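Long-range contacts in endoglycosidase (Bacteroides thetaiotaomicron, PDB 6Q64), which probably hydrolyses glycosidic bonds in complex N-glycans, as a gut bacterial enzyme of glycoside hydrolase family 18: residues 72-77 against 100-105; 127-132 against 180-185. The protein carries 1 engineered substitution. All coordinates share one frame; numbering follows the deposited sequence.

Contact 1. Residues 72-77 against 100-105; sequences KGFGWF and FVSLWG
The rings of Phe-74 and Phe-100 cross obliquely, planes 45° apart and centroids 4.8 Å apart, with Phe-74 CD1 over one face of the Phe-100 ring, though the closest approach there is too short to be trusted in detail. At the rim of Phe-74, in its plane, lie Trp-76 CZ2 and the hydroxyl of Ser-102, whose OG is 3.6 Å from Phe-74 CE1. Phe-74 CZ in turn lies over one face of the Trp-76 indole, 3.6 Å above its plane and displaced toward the rim. The indole also meets Ser-102, Trp-76 NE1 standing 3.4 Å from Ser-102 CB. A chi1 of 159° sets Phe-74 CG anti to the backbone N, beside the carbonyl carbon. An alanine in place of Phe-74 would probably open a gap between Phe-100 and Trp-76 and leave both rings freer to turn. Ser-102 OG is hydrogen-bonded to Asp-186 OD2, so its polar end is held from beyond the two strands.

The backbones run parallel, 17° apart. Ser-102 is bonded through both its N-H and its C=O: its N gives to Gly-75 O at 2.9 Å, and its O takes the N-H of Phe-77, also at 2.9 Å, while Trp-76 CA adds a CH...O contact. The hydrogen bond from Phe-100 N to Gly-73 O, at 3.4 Å, is weak. Phe-77 CB packs 3.7 Å from Val-101 CG1. Since 72-76 and 100-102 are the two end strands of the eight-stranded parallel order, their pairing closes the TIM barrel of family 18, with Phe-74, Trp-76, Phe-100 and Ser-102 inside.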
loop_
_atom_site.group_PDB
_atom_site.type_symbol
_atom_site.label_atom_id
_atom_site.label_comp_id
_atom_site.label_asym_id
_atom_site.label_seq_id
_atom_site.Cartn_x
_atom_site.Cartn_y
_atom_site.Cartn_z
ATOM N N LYS A 72 -6.815 8.631 -2.198
ATOM C CA LYS A 72 -5.703 8.290 -1.299
ATOM C C LYS A 72 -4.410 8.297 -2.094
ATOM O O LYS A 72 -4.447 8.072 -3.319
ATOM C CB LYS A 72 -5.934 6.941 -0.629
ATOM C CG LYS A 72 -6.901 7.032 0.539
ATOM C CD LYS A 72 -7.110 5.731 1.262
ATOM C CE LYS A 72 -8.242 5.866 2.258
ATOM N NZ LYS A 72 -8.252 4.713 3.186
ATOM N N GLY A 73 -3.317 8.637 -1.412
ATOM C CA GLY A 73 -1.962 8.592 -1.978
ATOM C C GLY A 73 -1.208 7.505 -1.268
ATOM O O GLY A 73 -1.299 7.467 -0.030
ATOM N N PHE A 74 -0.543 6.649 -2.032
ATOM C CA PHE A 74 0.139 5.438 -1.544
ATOM C C PHE A 74 1.470 5.297 -2.292
ATOM O O PHE A 74 1.700 5.946 -3.336
ATOM C CB PHE A 74 -0.811 4.251 -1.744
ATOM C CG PHE A 74 -0.148 2.891 -1.767
ATOM C CD1 PHE A 74 0.062 2.189 -0.595
ATOM C CD2 PHE A 74 0.266 2.331 -2.962
ATOM C CE1 PHE A 74 0.698 0.964 -0.615
ATOM C CE2 PHE A 74 0.905 1.111 -2.977
ATOM C CZ PHE A 74 1.131 0.436 -1.803
ATOM N N GLY A 75 2.347 4.438 -1.788
ATOM C CA GLY A 75 3.469 3.940 -2.601
ATOM C C GLY A 75 4.226 2.849 -1.868
ATOM O O GLY A 75 4.048 2.656 -0.626
ATOM N N TRP A 76 5.181 2.273 -2.610
ATOM C CA TRP A 76 6.209 1.362 -2.071
ATOM C C TRP A 76 7.471 2.174 -1.815
ATOM O O TRP A 76 8.183 2.458 -2.796
ATOM C CB TRP A 76 6.419 0.193 -3.040
ATOM C CG TRP A 76 5.278 -0.772 -2.979
ATOM C CD1 TRP A 76 4.989 -1.627 -1.958
ATOM C CD2 TRP A 76 4.224 -0.914 -3.944
ATOM N NE1 TRP A 76 3.831 -2.302 -2.228
ATOM C CE2 TRP A 76 3.344 -1.891 -3.442
ATOM C CE3 TRP A 76 3.960 -0.334 -5.189
ATOM C CZ2 TRP A 76 2.220 -2.305 -4.149
ATOM C CZ3 TRP A 76 2.843 -0.731 -5.884
ATOM C CH2 TRP A 76 1.986 -1.702 -5.365
ATOM N N PHE A 77 7.713 2.495 -0.541
ATOM C CA PHE A 77 8.850 3.304 -0.019
ATOM C C PHE A 77 10.079 2.435 0.266
ATOM O O PHE A 77 10.110 1.657 1.270
ATOM C CB PHE A 77 8.404 4.009 1.261
ATOM C CG PHE A 77 9.319 5.107 1.740
ATOM C CD1 PHE A 77 9.769 6.091 0.876
ATOM C CD2 PHE A 77 9.703 5.186 3.067
ATOM C CE1 PHE A 77 10.586 7.111 1.329
ATOM C CE2 PHE A 77 10.514 6.213 3.515
ATOM C CZ PHE A 77 10.963 7.161 2.643
ATOM N N PHE A 100 -0.952 6.446 3.241
ATOM C CA PHE A 100 -0.241 5.270 3.799
ATOM C C PHE A 100 0.793 4.748 2.800
ATOM O O PHE A 100 0.802 5.138 1.640
ATOM C CB PHE A 100 -1.235 4.170 4.201
ATOM C CG PHE A 100 -1.813 3.357 3.069
ATOM C CD1 PHE A 100 -2.814 3.871 2.262
ATOM C CD2 PHE A 100 -1.361 2.071 2.814
ATOM C CE1 PHE A 100 -3.350 3.113 1.228
ATOM C CE2 PHE A 100 -1.889 1.320 1.772
ATOM C CZ PHE A 100 -2.893 1.834 0.986
ATOM N N VAL A 101 1.601 3.800 3.240
ATOM C CA VAL A 101 2.776 3.386 2.453
ATOM C C VAL A 101 3.080 1.933 2.799
ATOM O O VAL A 101 2.778 1.477 3.936
ATOM C CB VAL A 101 3.903 4.384 2.797
ATOM C CG1 VAL A 101 5.221 3.741 3.167
ATOM C CG2 VAL A 101 4.093 5.443 1.713
ATOM N N SER A 102 3.627 1.228 1.823
ATOM C CA SER A 102 4.180 -0.129 1.993
ATOM C C SER A 102 5.699 -0.047 1.935
ATOM O O SER A 102 6.212 0.568 0.978
ATOM C CB SER A 102 3.623 -1.055 0.961
ATOM O OG SER A 102 2.333 -1.500 1.362
ATOM N N LEU A 103 6.365 -0.659 2.913
ATOM C CA LEU A 103 7.832 -0.620 3.080
ATOM C C LEU A 103 8.466 -1.739 2.253
ATOM O O LEU A 103 8.613 -2.868 2.768
ATOM C CB LEU A 103 8.140 -0.746 4.572
ATOM C CG LEU A 103 7.440 0.293 5.440
ATOM C CD1 LEU A 103 7.515 -0.071 6.911
ATOM C CD2 LEU A 103 8.020 1.668 5.198
ATOM N N TRP A 104 8.858 -1.399 1.024
ATOM C CA TRP A 104 9.699 -2.242 0.136
ATOM C C TRP A 104 11.053 -2.492 0.814
ATOM O O TRP A 104 11.865 -1.530 0.923
ATOM C CB TRP A 104 9.873 -1.626 -1.262
ATOM C CG TRP A 104 10.474 -2.598 -2.227
ATOM C CD1 TRP A 104 11.790 -2.706 -2.582
ATOM C CD2 TRP A 104 9.779 -3.665 -2.896
ATOM N NE1 TRP A 104 11.960 -3.747 -3.455
ATOM C CE2 TRP A 104 10.746 -4.360 -3.664
ATOM C CE3 TRP A 104 8.441 -4.098 -2.932
ATOM C CZ2 TRP A 104 10.403 -5.463 -4.462
ATOM C CZ3 TRP A 104 8.107 -5.184 -3.723
ATOM C CH2 TRP A 104 9.077 -5.857 -4.479
ATOM N N GLY A 105 11.248 -3.729 1.287
ATOM C CA GLY A 105 12.555 -4.265 1.686
ATOM C C GLY A 105 12.677 -4.441 3.189
ATOM O O GLY A 105 13.316 -5.442 3.609
#

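Contact 2. Residues 127-132 against 180-185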
loop_
_atom_site.group_PDB
_atom_site.type_symbol
_atom_site.label_atom_id
_atom_site.label_comp_id
_atom_site.label_asym_id
_atom_site.label_seq_id
_atom_site.Cartn_x
_atom_site.Cartn_y
_atom_site.Cartn_z
ATOM N N GLY A 127 -0.465 9.296 9.266
ATOM C CA GLY A 127 0.085 8.369 8.253
ATOM C C GLY A 127 0.116 6.945 8.750
ATOM O O GLY A 127 0.067 6.744 9.999
ATOM N N LYS A 128 0.213 5.983 7.828
ATOM C CA LYS A 128 0.264 4.536 8.181
ATOM C C LYS A 128 1.310 3.807 7.334
ATOM O O LYS A 128 1.361 3.987 6.068
ATOM C CB LYS A 128 -1.105 3.890 7.974
ATOM C CG LYS A 128 -2.181 4.302 8.964
ATOM C CD LYS A 128 -3.504 3.652 8.643
ATOM C CE LYS A 128 -4.678 4.307 9.333
ATOM N NZ LYS A 128 -4.530 4.207 10.797
ATOM N N ALA A 129 2.084 2.947 7.987
ATOM C CA ALA A 129 3.153 2.180 7.324
ATOM C C ALA A 129 2.870 0.688 7.448
ATOM O O ALA A 129 2.581 0.205 8.580
ATOM C CB ALA A 129 4.486 2.552 7.913
ATOM N N LEU A 130 2.961 -0.011 6.315
ATOM C CA LEU A 130 2.639 -1.454 6.214
ATOM C C LEU A 130 3.911 -2.252 6.002
ATOM O O LEU A 130 4.689 -1.881 5.122
ATOM C CB LEU A 130 1.732 -1.670 5.003
ATOM C CG LEU A 130 0.396 -0.952 5.044
ATOM C CD1 LEU A 130 -0.480 -1.485 3.936
ATOM C CD2 LEU A 130 -0.278 -1.118 6.404
ATOM N N LEU A 131 4.020 -3.383 6.676
ATOM C CA LEU A 131 4.931 -4.450 6.215
ATOM C C LEU A 131 4.395 -4.986 4.896
ATOM O O LEU A 131 3.221 -4.832 4.653
ATOM C CB LEU A 131 5.039 -5.541 7.277
ATOM C CG LEU A 131 6.125 -5.276 8.308
ATOM C CD1 LEU A 131 6.542 -6.568 8.991
ATOM C CD2 LEU A 131 7.335 -4.597 7.669
ATOM N N CYS A 132 5.262 -5.591 4.099
ATOM C CA CYS A 132 4.999 -5.965 2.703
ATOM C C CYS A 132 6.055 -6.939 2.217
ATOM O O CYS A 132 7.208 -6.734 2.543
ATOM C CB CYS A 132 5.102 -4.768 1.786
ATOM S SG CYS A 132 4.825 -5.258 0.073
ATOM N N TYR A 180 6.787 -3.519 16.311
ATOM C CA TYR A 180 7.395 -2.268 15.799
ATOM C C TYR A 180 6.288 -1.214 15.649
ATOM O O TYR A 180 6.541 -0.173 15.054
ATOM C CB TYR A 180 8.222 -2.611 14.555
ATOM C CG TYR A 180 9.524 -3.325 14.860
ATOM C CD1 TYR A 180 10.547 -2.686 15.571
ATOM C CD2 TYR A 180 9.753 -4.628 14.431
ATOM C CE1 TYR A 180 11.754 -3.313 15.843
ATOM C CE2 TYR A 180 10.954 -5.271 14.703
ATOM C CZ TYR A 180 11.957 -4.613 15.410
ATOM O OH TYR A 180 13.132 -5.255 15.698
ATOM N N ASN A 181 5.119 -1.486 16.246
ATOM C CA ASN A 181 3.834 -0.722 16.185
ATOM C C ASN A 181 3.493 -0.254 14.749
ATOM O O ASN A 181 2.837 0.805 14.609
ATOM C CB ASN A 181 3.812 0.397 17.233
ATOM C CG ASN A 181 2.556 1.245 17.166
ATOM O OD1 ASN A 181 1.444 0.743 17.258
ATOM N ND2 ASN A 181 2.715 2.536 16.937
ATOM N N LEU A 182 3.808 -1.038 13.715
ATOM C CA LEU A 182 3.410 -0.718 12.316
ATOM C C LEU A 182 1.876 -0.828 12.155
ATOM O O LEU A 182 1.203 -1.334 13.081
ATOM C CB LEU A 182 4.182 -1.651 11.381
ATOM C CG LEU A 182 5.683 -1.352 11.274
ATOM C CD1 LEU A 182 6.490 -2.574 10.847
ATOM C CD2 LEU A 182 5.940 -0.206 10.306
ATOM N N ASP A 183 1.308 -0.330 11.054
ATOM C CA ASP A 183 -0.168 -0.147 10.948
ATOM C C ASP A 183 -0.792 -1.247 10.088
ATOM O O ASP A 183 -1.996 -1.176 9.873
ATOM C CB ASP A 183 -0.559 1.235 10.422
ATOM C CG ASP A 183 0.309 2.341 10.992
ATOM O OD1 ASP A 183 1.414 2.565 10.425
ATOM O OD2 ASP A 183 -0.101 2.943 12.020
ATOM N N GLY A 184 -0.029 -2.237 9.642
ATOM C CA GLY A 184 -0.642 -3.484 9.158
ATOM C C GLY A 184 0.202 -4.203 8.129
ATOM O O GLY A 184 1.436 -4.179 8.235
ATOM N N PHE A 185 -0.443 -4.860 7.168
ATOM C CA PHE A 185 0.260 -5.754 6.225
ATOM C C PHE A 185 -0.306 -5.593 4.822
ATOM O O PHE A 185 -1.493 -5.203 4.647
ATOM C CB PHE A 185 0.182 -7.202 6.706
ATOM C CG PHE A 185 1.121 -8.107 5.964
ATOM C CD1 PHE A 185 2.468 -8.137 6.269
ATOM C CD2 PHE A 185 0.668 -8.885 4.911
ATOM C CE1 PHE A 185 3.340 -8.953 5.561
ATOM C CE2 PHE A 185 1.540 -9.703 4.203
ATOM C CZ PHE A 185 2.881 -9.731 4.525
#
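Asp-183 and Ala-129 are joined by two hydrogen bonds, one through a side chain and one through the backbone. Ala-129 N gives to Asp-183 OD1 at 2.6 Å, almost straight but reaching the anti side of the carboxylate from 33° out of its plane; Asp-183 N gives to Ala-129 O at 2.8 Å. Asp-183 CG lies beside the backbone N, anti to the carbonyl carbon (chi1 -40°), and from there OD1 reaches Ala-129 N. Asp-183 CB lies 3.7 Å from Lys-128 CB, the two side chains crossing at about a right angle.

Further on, Leu-131 N bonds to Gly-184 O at 3.1 Å, a more bent link with the donor tilted from the carbonyl plane. Leu-130 CD2 presses on Gly-184 N at 3.4 Å; a CB on Gly-184 would be tight against Leu-130 CD2, and at these backbone angles it would also jam against Asp-183 O. On the face of Leu-131 and Phe-185, Leu-131 CB meets Phe-185 CD1 at 3.8 Å; Leu-182, from the loop before the strand, brings CD1 to Leu-131 CG at 3.7 Å.

Around this shell, Gln-122 NE2 bonds to Asn-181 O and weakly to Asp-183 OD1, while Arg-229 NH1 bonds to Leu-182 O and Asn-181 OD1. Asn-181, at positive phi, is the C-prime residue of a Schellman motif ending helix 162-179, which also covers Phe-185 through Ile-173 and Ile-177.

Asp-183 probably opens the DxxDxDxE signature of family 18, as its place in the sequence suggests; the final glutamate is here the engineered glutamine. Lys-128 NZ stops 4.8 Å from Asp-183 OD2, short of contact. The carboxylate is thus engaged through OD1, which accepts a hydrogen bond from Ala-129 N and ties the start of the signature to the neighbouring strand.

How the contacts relate
Contacts 1 and 2 follow one another along the chain and adjoin in one sheet, their centres about 10 Å apart. Strands 100-102 and 128-135 are neighbours: Val-101 O lies 2.8 Å from Leu-130 N and Val-101 N 2.8 Å from Lys-128 O, both probable hydrogen bonds. The two contacts thus account for four successive barrel strands, from 72-76 to 184-189. Inside the barrel, Ser-102 OG approaches Leu-130 CB at 3.7 Å. Contact 2 lies at the start of the strand that carries the probable catalytic signature, and Ser-102 of contact 1 reaches the same strand at Asp-186, the residue after Phe-185.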